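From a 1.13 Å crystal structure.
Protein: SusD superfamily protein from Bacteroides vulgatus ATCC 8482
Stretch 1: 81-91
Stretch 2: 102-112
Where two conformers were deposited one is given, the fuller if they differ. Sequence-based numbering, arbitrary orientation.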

# COMPACT_ATOMS: atom_id res chain seq x y z
N GLN A 81 13.89 16.01 -9.51
CA GLN A 81 12.99 17.15 -9.50
C GLN A 81 12.69 17.66 -8.09
O GLN A 81 12.59 18.85 -7.86
N ILE A 82 12.52 16.76 -7.11
CA ILE A 82 12.30 17.17 -5.73
C ILE A 82 13.51 18.00 -5.27
O ILE A 82 13.36 19.02 -4.57
N ASN A 83 14.70 17.52 -5.58
CA ASN A 83 15.92 18.23 -5.18
C ASN A 83 15.97 19.66 -5.72
O ASN A 83 16.34 20.61 -5.03
N GLN A 84 15.53 19.83 -6.96
CA GLN A 84 15.36 21.15 -7.53
C GLN A 84 14.34 22.01 -6.77
O GLN A 84 14.63 23.16 -6.43
N MSE A 85 13.17 21.44 -6.46
CA MSE A 85 12.20 22.18 -5.68
C MSE A 85 12.78 22.62 -4.34
O MSE A 85 12.55 23.75 -3.90
N ILE A 86 13.50 21.74 -3.65
CA ILE A 86 14.09 22.09 -2.36
C ILE A 86 15.02 23.31 -2.51
O ILE A 86 14.95 24.28 -1.74
N ALA A 87 15.89 23.23 -3.49
CA ALA A 87 16.84 24.34 -3.69
C ALA A 87 16.14 25.66 -4.02
O ALA A 87 16.40 26.71 -3.39
N LYS A 88 15.23 25.63 -4.99
CA LYS A 88 14.54 26.85 -5.41
C LYS A 88 13.66 27.46 -4.33
O LYS A 88 13.59 28.68 -4.18
N THR A 89 12.99 26.60 -3.57
CA THR A 89 12.11 27.05 -2.51
C THR A 89 12.93 27.59 -1.33
O THR A 89 12.52 28.55 -0.69
N THR A 90 14.05 26.95 -1.03
CA THR A 90 14.92 27.44 0.08
C THR A 90 15.47 28.84 -0.27
O THR A 90 15.51 29.74 0.59
N GLU A 91 15.83 29.04 -1.54
CA GLU A 91 16.48 30.28 -2.04
C GLU A 91 15.51 31.44 -2.23
O GLU A 91 15.90 32.61 -2.16
N TYR A 102 5.61 25.23 3.86
CA TYR A 102 4.74 24.13 3.50
C TYR A 102 5.35 23.34 2.33
O TYR A 102 5.37 22.11 2.34
N TYR A 103 5.84 24.05 1.32
CA TYR A 103 6.47 23.37 0.19
C TYR A 103 7.70 22.58 0.64
O TYR A 103 7.90 21.46 0.16
N LEU A 104 8.51 23.12 1.54
CA LEU A 104 9.68 22.41 2.01
C LEU A 104 9.24 21.18 2.81
O LEU A 104 9.85 20.11 2.66
N GLY A 105 8.19 21.31 3.63
CA GLY A 105 7.70 20.15 4.37
C GLY A 105 7.32 19.05 3.40
O GLY A 105 7.69 17.87 3.59
N GLU A 106 6.65 19.42 2.32
CA GLU A 106 6.26 18.45 1.32
C GLU A 106 7.44 17.84 0.57
O GLU A 106 7.46 16.60 0.35
N ALA A 107 8.40 18.67 0.16
CA ALA A 107 9.49 18.19 -0.67
C ALA A 107 10.44 17.27 0.12
O ALA A 107 10.80 16.19 -0.35
N TYR A 108 10.82 17.71 1.32
CA TYR A 108 11.66 16.84 2.17
C TYR A 108 10.91 15.53 2.48
O TYR A 108 11.52 14.45 2.52
N GLY A 109 9.60 15.61 2.75
CA GLY A 109 8.83 14.41 3.08
C GLY A 109 8.78 13.45 1.91
O GLY A 109 8.99 12.24 2.08
N MSE A 110 8.48 13.98 0.70
CA MSE A 110 8.44 13.12 -0.48
C MSE A 110 9.79 12.50 -0.78
O MSE A 110 9.86 11.32 -1.22
N ARG A 111 10.88 13.24 -0.57
CA ARG A 111 12.19 12.67 -0.81
C ARG A 111 12.45 11.47 0.11
O ARG A 111 12.87 10.39 -0.32
N ALA A 112 12.16 11.65 1.40
CA ALA A 112 12.32 10.58 2.38
C ALA A 112 11.43 9.39 2.01
O ALA A 112 11.85 8.24 2.15

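The two helices run nearly antiparallel, 153° between their directions and 9.3 Å apart at closest approach, and the small residue Ala107 makes the central hollow. Ile82 and Ile86, one turn apart and both m,t, both pack against its methyl: Ile86 CG1 lies 3.6 Å from Ala107 CB, and Ile82 CG2 lies 4.0 Å from the same Ala107 CB. Ile82 fits so closely that its CG2 comes within 3.3 Å of Ala107 O, while its CD1 extends to Met110 CB at 3.9 Å.

Larger side chains close around this centre. Selenomethionine Met85, t,p,t, sends its methyl over one face of the Tyr103 ring, with CE 3.8 Å from the ring centroid in a CH-pi contact. Thr89, m, meets the edge of that ring; its CG2 also lies 3.8 Å from Leu104 CG, a methyl set between two neighbours of the opposing helix. Leu104 (m,t) starts sideways, but its end leans in, placing CD2 3.5 Å from Thr90 OG1.

Tyr108 shows that the CA-to-CB direction need not decide a contact. It starts away, yet with chi1 at m its ring swings back to cover Ile86, whose CD1 sits off-centre over the face, 4.3 Å from the ring centroid. The same Ile86 CD1 lies over a face of the Arg111 guanidinium, 3.6 Å from Arg111 NH1, so one methyl serves two flat groups.

The polar contacts between the helices lie along one side of this apolar row. Arg111, t,t,p, donates from NH1 to Asn83 OD1 at 2.8 Å, nearly in the guanidinium plane, leaving the face free for isoleucine. Thr90 (m) returns its hydroxyl to its own helix, OG1 to Ile86 O at 2.7 Å, and accepts from a water 2.7 Å from Thr90 OG1; that water also hydrogen-bonds Tyr108 OH at 2.6 Å, bridging the helices.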

# COMPACT_ATOMS: atom_id res chain seq x y z
CB GLN A 81 11.68 16.82 -10.26
CG GLN A 81 11.90 16.39 -11.74
CD GLN A 81 12.57 17.41 -12.54
OE1 GLN A 81 12.08 18.53 -12.62
NE2 GLN A 81 13.70 17.05 -13.18
CB ILE A 82 12.07 15.95 -4.80
CG1 ILE A 82 10.78 15.20 -5.16
CG2 ILE A 82 12.06 16.41 -3.35
CD1 ILE A 82 10.65 13.82 -4.52
CB ASN A 83 17.14 17.47 -5.62
CG ASN A 83 17.30 16.12 -4.90
OD1 ASN A 83 16.70 15.86 -3.86
ND2 ASN A 83 18.13 15.25 -5.46
CB GLN A 84 14.95 21.01 -8.99
CG GLN A 84 14.77 22.32 -9.73
CD GLN A 84 14.44 22.16 -11.19
OE1 GLN A 84 14.36 21.03 -11.71
NE2 GLN A 84 14.24 23.28 -11.86
CB MSE A 85 10.93 21.34 -5.45
CG MSE A 85 9.82 22.01 -4.70
SE MSE A 85 8.99 23.39 -5.79
CE MSE A 85 7.63 23.96 -4.49
CB ILE A 86 14.83 20.91 -1.69
CG1 ILE A 86 13.82 19.83 -1.27
CG2 ILE A 86 15.68 21.38 -0.48
CD1 ILE A 86 14.43 18.47 -0.97
CB ALA A 87 17.82 24.00 -4.75
CB LYS A 88 13.74 26.66 -6.69
CG LYS A 88 14.53 26.17 -7.86
CD LYS A 88 15.67 27.12 -8.25
CE LYS A 88 16.41 26.65 -9.51
NZ LYS A 88 17.46 27.67 -9.93
CB THR A 89 11.18 25.92 -2.07
OG1 THR A 89 10.43 25.48 -3.22
CG2 THR A 89 10.20 26.35 -0.99
CB THR A 90 16.06 26.46 0.37
OG1 THR A 90 15.49 25.20 0.76
CG2 THR A 90 17.00 26.97 1.50
CB GLU A 91 17.14 30.01 -3.40
CG GLU A 91 18.40 29.17 -3.30
CD GLU A 91 18.82 28.46 -4.61
OE1 GLU A 91 18.21 28.68 -5.67
OE2 GLU A 91 19.77 27.65 -4.55
CB TYR A 102 3.31 24.58 3.16
CG TYR A 102 2.29 23.48 3.40
CD1 TYR A 102 1.82 23.22 4.70
CD2 TYR A 102 1.89 22.62 2.38
CE1 TYR A 102 0.95 22.22 4.96
CE2 TYR A 102 0.99 21.59 2.64
CZ TYR A 102 0.54 21.39 3.93
OH TYR A 102 -0.34 20.36 4.18
CB TYR A 103 6.89 24.33 -0.90
CG TYR A 103 5.81 24.97 -1.74
CD1 TYR A 103 4.73 24.26 -2.21
CD2 TYR A 103 5.91 26.29 -2.11
CE1 TYR A 103 3.80 24.83 -3.00
CE2 TYR A 103 4.96 26.88 -2.87
CZ TYR A 103 3.90 26.16 -3.33
OH TYR A 103 2.94 26.72 -4.17
CB LEU A 104 10.59 23.33 2.83
CG LEU A 104 11.32 24.40 2.02
CD1 LEU A 104 12.07 25.40 2.92
CD2 LEU A 104 12.26 23.77 1.02
CB GLU A 106 5.26 19.04 0.34
CG GLU A 106 3.97 19.51 0.96
CD GLU A 106 2.97 19.94 -0.07
OE1 GLU A 106 3.32 20.77 -0.90
OE2 GLU A 106 1.77 19.48 -0.05
CB ALA A 107 10.23 19.37 -1.30
CB TYR A 108 12.06 17.58 3.43
CG TYR A 108 13.18 18.57 3.28
CD1 TYR A 108 14.43 18.17 2.89
CD2 TYR A 108 12.98 19.93 3.53
CE1 TYR A 108 15.49 19.07 2.77
CE2 TYR A 108 14.03 20.85 3.42
CZ TYR A 108 15.26 20.40 3.04
OH TYR A 108 16.31 21.31 2.94
CB MSE A 110 7.91 13.87 -1.69
CG MSE A 110 6.42 14.23 -1.65
SE MSE A 110 5.77 15.02 -3.29
CE MSE A 110 6.59 16.78 -3.07
CB ARG A 111 13.31 13.72 -0.69
CG ARG A 111 14.68 13.16 -1.05
CD ARG A 111 15.70 14.21 -1.32
NE ARG A 111 16.14 14.86 -0.11
CZ ARG A 111 17.00 15.88 -0.10
NH1 ARG A 111 17.39 16.42 -1.22
NH2 ARG A 111 17.42 16.35 1.04
CB ALA A 112 11.97 11.10 3.77
O HOH W 1 15.92 23.91 3.14